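Local coordinates for protein probable transcriptional regulator PhnF (Escherichia coli, PDB 2FA1) that probably acts as a transcriptional regulator, encoded in an operon for alkylphosphonate uptake and C-P lyase, and is represented here by its C-terminal effector-binding UTRA domain, at residues A[24-29]-A[75-79]; A[60-64]-A[116-120]; A[105-111]-A[123-129]. All coordinates share one frame; numbering follows the deposited sequence. Where two conformers were deposited one is given.

Contact 1. Residues A[24-29]-A[75-79]; sequences KLLSVL and WPTLQ
The end of L29 lies over one face of the W75 indole: CD1 sits 3.8 Å from the centroid of the five-membered ring, 14° off the ring normal, a CH-pi contact. CG rests above the middle of the bicyclic system. L29 leaves the backbone alongside the helix rather than at it, but CG is anti to its own carbonyl carbon (chi1 -63°), which swings the methyl groups back over the indole. On the helix side, CG of W75 is anti to the backbone N (chi1 -178°), which sends the ring across to the strand with its six-membered part leading. At that leading rim S27 O approaches the edge, near the ring plane, 3.6 Å from W75 CH2, while V28 CA meets the same carbon obliquely at 3.8 Å. S27 CB comes within 4.1 Å of W75 CZ3. The strand thus meets the indole twice, with L29 over a face and its backbone at the six-membered rim.

Beyond the ring the contact becomes polar. S27 OG shares a hydrogen bond of 2.7 Å with water 1, and that water gives a weak, long bond to the backbone Q79 O at 3.4 Å, linking S27 to Q79. In one conformer K24 NZ donates to S27 OG at 2.7 Å and weakly to F81 O; a second conformer was modelled, so these bonds need not be permanent. Q79 N bonds to W75 O at 3.0 Å, and L78 turns inward to F69 and L86. Separately, L25 and L26 both face R52 of strand 47-57, a classic beta bulge in that pairing. W75, L29 and S27 together lay the short helix 75-78 beside 23-31, an outermost strand of the antiparallel sheet of the UTRA domain.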
# COMPACT_ATOMS: atom_id res chain seq x y z
N LYS A 24 13.75 -19.85 -0.78
CA LYS A 24 14.38 -19.57 0.54
C LYS A 24 15.80 -19.17 0.35
O LYS A 24 16.60 -19.95 -0.25
CB LYS A 24 14.29 -20.84 1.45
CG LYS A 24 14.77 -20.45 2.87
CD LYS A 24 14.60 -21.67 3.86
CE LYS A 24 15.55 -22.84 3.54
NZ LYS A 24 15.43 -23.89 4.64
N LEU A 25 16.17 -18.08 1.00
CA LEU A 25 17.56 -17.63 1.07
C LEU A 25 18.18 -18.06 2.39
O LEU A 25 19.35 -18.41 2.40
CB LEU A 25 17.61 -16.10 1.03
CG LEU A 25 17.74 -15.53 -0.46
CD1 LEU A 25 17.01 -16.18 -1.48
CD2 LEU A 25 17.72 -13.97 -0.37
N LEU A 26 17.42 -18.12 3.46
CA LEU A 26 18.02 -18.54 4.72
C LEU A 26 16.92 -18.91 5.67
O LEU A 26 15.85 -18.35 5.60
CB LEU A 26 18.80 -17.35 5.29
CG LEU A 26 20.07 -17.35 6.20
CD1 LEU A 26 19.72 -16.81 7.58
CD2 LEU A 26 21.07 -18.52 6.23
N SER A 27 17.18 -19.92 6.52
CA SER A 27 16.28 -20.26 7.68
C SER A 27 17.23 -20.47 8.86
O SER A 27 18.16 -21.35 8.74
CB SER A 27 15.41 -21.52 7.44
OG SER A 27 16.20 -22.56 6.90
N VAL A 28 17.12 -19.60 9.87
CA VAL A 28 18.03 -19.68 11.01
C VAL A 28 17.33 -19.34 12.28
O VAL A 28 16.29 -18.71 12.25
CB VAL A 28 19.24 -18.69 10.81
CG1 VAL A 28 20.16 -19.19 9.68
CG2 VAL A 28 18.87 -17.23 10.72
N LEU A 29 17.87 -19.77 13.42
CA LEU A 29 17.43 -19.17 14.67
C LEU A 29 18.33 -17.99 14.99
O LEU A 29 19.57 -18.08 14.83
CB LEU A 29 17.50 -20.23 15.77
CG LEU A 29 16.56 -21.45 15.57
CD1 LEU A 29 17.05 -22.74 16.29
CD2 LEU A 29 15.22 -21.09 16.06
N TRP A 75 10.29 -24.78 14.48
CA TRP A 75 11.53 -25.00 13.81
C TRP A 75 11.65 -26.31 12.99
O TRP A 75 12.24 -26.27 11.91
CB TRP A 75 12.66 -24.75 14.85
CG TRP A 75 14.04 -24.88 14.34
CD1 TRP A 75 15.01 -25.70 14.83
CD2 TRP A 75 14.64 -24.14 13.25
NE1 TRP A 75 16.21 -25.56 14.11
CE2 TRP A 75 15.99 -24.59 13.13
CE3 TRP A 75 14.15 -23.16 12.34
CZ2 TRP A 75 16.87 -24.07 12.16
CZ3 TRP A 75 15.02 -22.63 11.35
CH2 TRP A 75 16.37 -23.09 11.27
N PRO A 76 11.16 -27.47 13.52
CA PRO A 76 11.20 -28.70 12.70
C PRO A 76 10.53 -28.50 11.31
O PRO A 76 11.04 -28.99 10.28
CB PRO A 76 10.40 -29.72 13.58
CG PRO A 76 10.82 -29.25 14.99
CD PRO A 76 10.59 -27.77 14.86
N THR A 77 9.48 -27.66 11.29
CA THR A 77 8.78 -27.44 10.04
C THR A 77 9.49 -26.43 9.19
O THR A 77 9.79 -26.67 8.02
CB THR A 77 7.36 -26.99 10.33
OG1 THR A 77 6.66 -28.07 10.96
CG2 THR A 77 6.58 -26.55 8.98
N LEU A 78 9.74 -25.25 9.77
CA LEU A 78 10.26 -24.13 8.95
C LEU A 78 11.67 -24.36 8.39
O LEU A 78 12.05 -23.83 7.31
CB LEU A 78 10.14 -22.82 9.75
CG LEU A 78 8.72 -22.38 9.99
CD1 LEU A 78 8.74 -21.16 10.89
CD2 LEU A 78 7.87 -22.13 8.66
N GLN A 79 12.53 -25.05 9.17
CA GLN A 79 13.86 -25.32 8.62
C GLN A 79 13.82 -26.16 7.35
O GLN A 79 14.74 -26.07 6.58
CB GLN A 79 14.73 -26.01 9.66
CG GLN A 79 14.41 -27.50 9.83
CD GLN A 79 15.14 -28.10 11.07
OE1 GLN A 79 14.76 -27.88 12.25
NE2 GLN A 79 16.14 -28.93 10.78
O HOH W 1 17.53 -24.68 7.81

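Contact 2. Residues A[60-64]-A[116-120]; sequences VALCL and QRLEI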
# COMPACT_ATOMS: atom_id res chain seq x y z
N VAL A 60 16.34 -11.57 -12.13
CA VAL A 60 16.26 -10.20 -11.63
C VAL A 60 15.49 -10.30 -10.33
O VAL A 60 14.36 -10.75 -10.29
CB VAL A 60 15.53 -9.26 -12.65
CG1 VAL A 60 15.32 -7.88 -12.01
CG2 VAL A 60 16.36 -9.16 -13.98
N ALA A 61 16.13 -9.84 -9.26
CA ALA A 61 15.44 -9.88 -7.93
C ALA A 61 14.31 -8.85 -7.89
O ALA A 61 14.53 -7.65 -8.18
CB ALA A 61 16.49 -9.46 -6.81
N LEU A 62 13.15 -9.28 -7.43
CA LEU A 62 11.99 -8.39 -7.41
C LEU A 62 11.48 -8.09 -6.03
O LEU A 62 11.05 -6.98 -5.74
CB LEU A 62 10.86 -9.05 -8.18
CG LEU A 62 11.07 -9.18 -9.68
CD1 LEU A 62 9.73 -9.40 -10.28
CD2 LEU A 62 11.77 -8.05 -10.31
N CYS A 63 11.40 -9.15 -5.20
CA CYS A 63 10.69 -9.02 -3.91
C CYS A 63 11.44 -9.84 -2.86
O CYS A 63 11.56 -11.07 -3.00
CB CYS A 63 9.26 -9.62 -4.04
SG CYS A 63 8.47 -9.42 -2.37
N LEU A 64 11.96 -9.18 -1.82
CA LEU A 64 12.69 -9.88 -0.78
C LEU A 64 11.79 -9.80 0.46
O LEU A 64 11.27 -8.74 0.71
CB LEU A 64 13.90 -9.02 -0.45
CG LEU A 64 14.70 -9.47 0.77
CD1 LEU A 64 15.47 -10.71 0.24
CD2 LEU A 64 15.64 -8.32 1.22
N GLN A 116 22.19 -4.26 -1.82
CA GLN A 116 22.96 -5.50 -2.02
C GLN A 116 22.03 -6.67 -2.20
O GLN A 116 22.17 -7.44 -3.21
CB GLN A 116 24.02 -5.73 -0.91
CG GLN A 116 24.77 -7.10 -1.04
CD GLN A 116 25.79 -7.39 0.09
OE1 GLN A 116 26.40 -8.47 0.14
NE2 GLN A 116 25.96 -6.45 1.00
N ARG A 117 21.07 -6.80 -1.29
CA ARG A 117 20.15 -7.95 -1.41
C ARG A 117 19.24 -7.88 -2.64
O ARG A 117 18.99 -8.94 -3.25
CB ARG A 117 19.33 -8.23 -0.15
CG ARG A 117 20.17 -8.22 1.12
CD ARG A 117 19.39 -8.87 2.27
NE ARG A 117 20.38 -9.36 3.21
CZ ARG A 117 20.72 -8.80 4.36
NH1 ARG A 117 20.11 -7.70 4.82
NH2 ARG A 117 21.66 -9.41 5.08
N LEU A 118 18.72 -6.69 -3.01
CA LEU A 118 17.81 -6.61 -4.14
C LEU A 118 18.57 -6.31 -5.41
O LEU A 118 17.92 -6.22 -6.47
CB LEU A 118 16.71 -5.57 -3.97
CG LEU A 118 15.51 -6.02 -3.13
CD1 LEU A 118 14.58 -4.89 -2.91
CD2 LEU A 118 14.70 -7.04 -3.95
N GLU A 119 19.92 -6.18 -5.32
CA GLU A 119 20.76 -6.04 -6.49
C GLU A 119 20.30 -4.84 -7.33
O GLU A 119 19.99 -4.96 -8.59
CB GLU A 119 20.79 -7.36 -7.32
CG GLU A 119 21.26 -8.54 -6.43
CD GLU A 119 21.06 -9.93 -7.08
OE1 GLU A 119 20.42 -9.92 -8.15
OE2 GLU A 119 21.52 -10.95 -6.48
N ILE A 120 20.22 -3.68 -6.67
CA ILE A 120 19.75 -2.44 -7.36
C ILE A 120 20.65 -1.29 -7.04
O ILE A 120 21.34 -1.38 -6.07
CB ILE A 120 18.32 -2.08 -6.96
CG1 ILE A 120 18.21 -2.16 -5.46
CG2 ILE A 120 17.33 -3.07 -7.71
CD1 ILE A 120 16.93 -1.83 -4.91
O HOH W 2 16.88 -6.48 -8.89
O HOH W 3 18.64 -8.55 -9.86
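This is a packing contact between the C-terminal end of helix 113-118 and the start of strand 60-69, largely buried, with no direct hydrogen bond between the two segments and two waters lying between them. L118 supplies the apolar middle. Its CB leaves beside the strand, but with CG next to the backbone N (chi1 -82°) CD2 reaches the strand, 4.0 Å from L62 C and 4.1 Å from L64 CB. Its other methyl, CD1, packs on L126. The A61 methyl points back at the helix end and lies 3.6 Å from L118 O. At the other margin L64 CD2 meets the aliphatic shaft of R117, 3.9 Å from its CD; the R117 chain is extended from CG to NE, which carries the guanidinium away from the strand.

The helix stops in a Schellman motif: I120 N bonds to C115 O, E119 N makes a weak bond to Q116 O, and E119, with positive phi, is the C-prime residue. This turn sets E119 facing the strand. Its OE1 accepts from water 3 at 2.8 Å, and the same water takes the A61 N-H at 2.9 Å; OE1 also forms a salt bridge with R56 of the adjoining strand. Water 2 lies within bonding distance of both A61 O and L118 O and can donate to either. L62 and C63 both face R55, a classic beta bulge just beyond A61. The chemistry thus divides in two: leucine and alanine carbons pack at van der Waals distance, whereas A61 N reaches the E119 carboxylate through water 3, A61 O probably shares water 2 with L118 O, and the R56 partnership probably stabilises the negative charge of E119.

Contact 3. Residues A[105-111]-A[123-129]; sequences ISARRAQ and MSPLLCV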
# COMPACT_ATOMS: atom_id res chain seq x y z
N ILE A 105 2.42 0.21 5.08
CA ILE A 105 3.02 0.31 3.75
C ILE A 105 3.79 1.64 3.67
O ILE A 105 3.26 2.70 4.00
CB ILE A 105 1.93 0.31 2.70
CG1 ILE A 105 1.16 -1.00 2.89
CG2 ILE A 105 2.57 0.29 1.24
CD1 ILE A 105 -0.07 -0.93 2.15
N SER A 106 5.08 1.54 3.36
CA SER A 106 5.83 2.78 3.13
C SER A 106 6.64 2.69 1.84
O SER A 106 6.74 1.65 1.24
CB SER A 106 6.80 2.97 4.28
OG SER A 106 7.69 1.87 4.42
N ALA A 107 7.32 3.80 1.52
CA ALA A 107 8.22 3.74 0.31
C ALA A 107 9.46 4.46 0.70
O ALA A 107 9.44 5.48 1.40
CB ALA A 107 7.63 4.36 -0.92
N ARG A 108 10.56 3.93 0.23
CA ARG A 108 11.83 4.61 0.47
C ARG A 108 12.86 4.30 -0.56
O ARG A 108 12.59 3.58 -1.51
CB ARG A 108 12.28 4.31 1.87
CG ARG A 108 12.62 2.83 2.09
CD ARG A 108 13.50 2.79 3.33
NE ARG A 108 13.91 1.44 3.75
CZ ARG A 108 13.15 0.59 4.44
NH1 ARG A 108 13.60 -0.60 4.82
NH2 ARG A 108 11.92 0.94 4.76
N ARG A 109 13.99 4.99 -0.46
CA ARG A 109 15.01 4.89 -1.52
C ARG A 109 16.04 3.95 -0.98
O ARG A 109 16.52 4.14 0.13
CB ARG A 109 15.56 6.30 -1.91
CG ARG A 109 14.61 7.00 -2.96
CD ARG A 109 15.10 8.33 -3.47
NE ARG A 109 15.01 9.36 -2.45
CZ ARG A 109 15.32 10.65 -2.63
NH1 ARG A 109 15.76 11.07 -3.81
NH2 ARG A 109 15.17 11.54 -1.64
N ALA A 110 16.38 2.90 -1.74
CA ALA A 110 17.24 1.82 -1.25
C ALA A 110 18.65 2.30 -1.02
O ALA A 110 19.18 3.04 -1.82
CB ALA A 110 17.31 0.69 -2.27
N GLN A 111 19.22 1.83 0.10
CA GLN A 111 20.62 2.02 0.40
C GLN A 111 21.27 0.79 1.05
O GLN A 111 20.59 -0.11 1.66
CB GLN A 111 20.83 3.32 1.21
CG GLN A 111 20.50 4.62 0.41
CD GLN A 111 20.81 5.84 1.27
OE1 GLN A 111 20.06 6.15 2.17
NE2 GLN A 111 21.91 6.53 0.98
N MET A 123 19.70 4.43 -4.13
CA MET A 123 18.51 5.33 -4.14
C MET A 123 17.31 4.81 -4.97
O MET A 123 16.26 5.48 -5.14
CB MET A 123 18.91 6.77 -4.55
CG MET A 123 20.01 7.30 -3.59
SD MET A 123 19.46 7.44 -1.86
CE MET A 123 18.29 8.74 -2.08
N SER A 124 17.41 3.55 -5.42
CA SER A 124 16.30 2.98 -6.21
C SER A 124 15.04 2.89 -5.33
O SER A 124 15.19 2.45 -4.16
CB SER A 124 16.63 1.54 -6.62
OG SER A 124 17.61 1.55 -7.57
N PRO A 125 13.88 3.48 -5.75
CA PRO A 125 12.66 3.35 -4.90
C PRO A 125 12.12 1.93 -4.63
O PRO A 125 11.89 1.13 -5.59
CB PRO A 125 11.61 4.19 -5.65
CG PRO A 125 12.41 5.19 -6.32
CD PRO A 125 13.60 4.40 -6.86
N LEU A 126 11.84 1.68 -3.34
CA LEU A 126 11.31 0.38 -2.88
C LEU A 126 9.98 0.58 -2.19
O LEU A 126 9.83 1.63 -1.52
CB LEU A 126 12.22 -0.30 -1.87
CG LEU A 126 13.69 -0.55 -2.13
CD1 LEU A 126 14.32 -1.07 -0.82
CD2 LEU A 126 13.72 -1.53 -3.26
N LEU A 127 9.06 -0.39 -2.32
CA LEU A 127 7.84 -0.41 -1.49
C LEU A 127 8.18 -1.32 -0.33
O LEU A 127 8.78 -2.43 -0.54
CB LEU A 127 6.66 -1.02 -2.25
CG LEU A 127 5.90 -0.04 -3.16
CD1 LEU A 127 5.11 -0.69 -4.37
CD2 LEU A 127 5.04 0.85 -2.27
N CYS A 128 7.86 -0.89 0.89
CA CYS A 128 8.13 -1.70 2.04
C CYS A 128 6.79 -2.05 2.70
O CYS A 128 6.02 -1.12 3.02
CB CYS A 128 9.01 -0.96 2.98
SG CYS A 128 9.22 -1.77 4.64
N VAL A 129 6.47 -3.35 2.83
CA VAL A 129 5.15 -3.76 3.36
C VAL A 129 5.47 -4.59 4.60
O VAL A 129 6.20 -5.62 4.54
CB VAL A 129 4.28 -4.57 2.38
CG1 VAL A 129 2.99 -4.96 3.06
CG2 VAL A 129 3.95 -3.74 1.14
O HOH W 4 6.26 -0.01 6.12
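An antiparallel beta ladder joins the ends of strands 98-109 and 125-135, the fourth and fifth of the sheet in chain order, their short axes at 152°. Two hydrogen-bonded pairs carry it. In S106-C128, S106 N gives to C128 O and C128 N to S106 O, both 2.8 Å; in R108-L126, R108 N gives to L126 O at 3.0 Å and L126 N to R108 O at 2.7 Å. The bonding runs on: A110 N gives to S124 O at 2.7 Å and M123 N to A110 O.

One face of the ladder bears S106, R108, L126 and C128. S106 OG lies 3.4 Å from C128 CB, and R108 NH2 comes obliquely to C128 SG at 3.8 Å, while R108 NH1 forms a salt bridge with E114. A110 CB packs on L126 CD1 at 3.8 Å.

On the other face I105 CG2 touches both L127 and V129. R109 also points to this face, and M123, bent at both chi2 (-63°) and chi3 (-67°), sets its CE over one face of the R109 guanidinium, 3.4 Å from NE; its SD lies against Q111, whose side chain runs beside it. I105 also pairs with a strand of the second subunit, so the sheet runs on antiparallel across the interface, a continuous-sheet dimer built from the outermost strand of each UTRA domain.

From the N terminus, strand 23-31 opens contact 1, and strands 47-57 and 60-69 follow before helix 75-78 closes it against that first strand. Segment 60-64 of contact 2 falls inside this loop, while its partner 116-120 lies far beyond it, so contacts 1 and 2 cross. Contact 3 opens at 105-111, before helix 113-118, and closes at 123-129, after it, so contacts 2 and 3 also cross. Contacts 1 and 3 stand in series, on opposite sides of the chain's centre. L25 on L64 joins contact 1 to contact 2; L118 and I120 on L126 join contact 2 to contact 3. All three reach one sheet, from its first strand to its dimer edge.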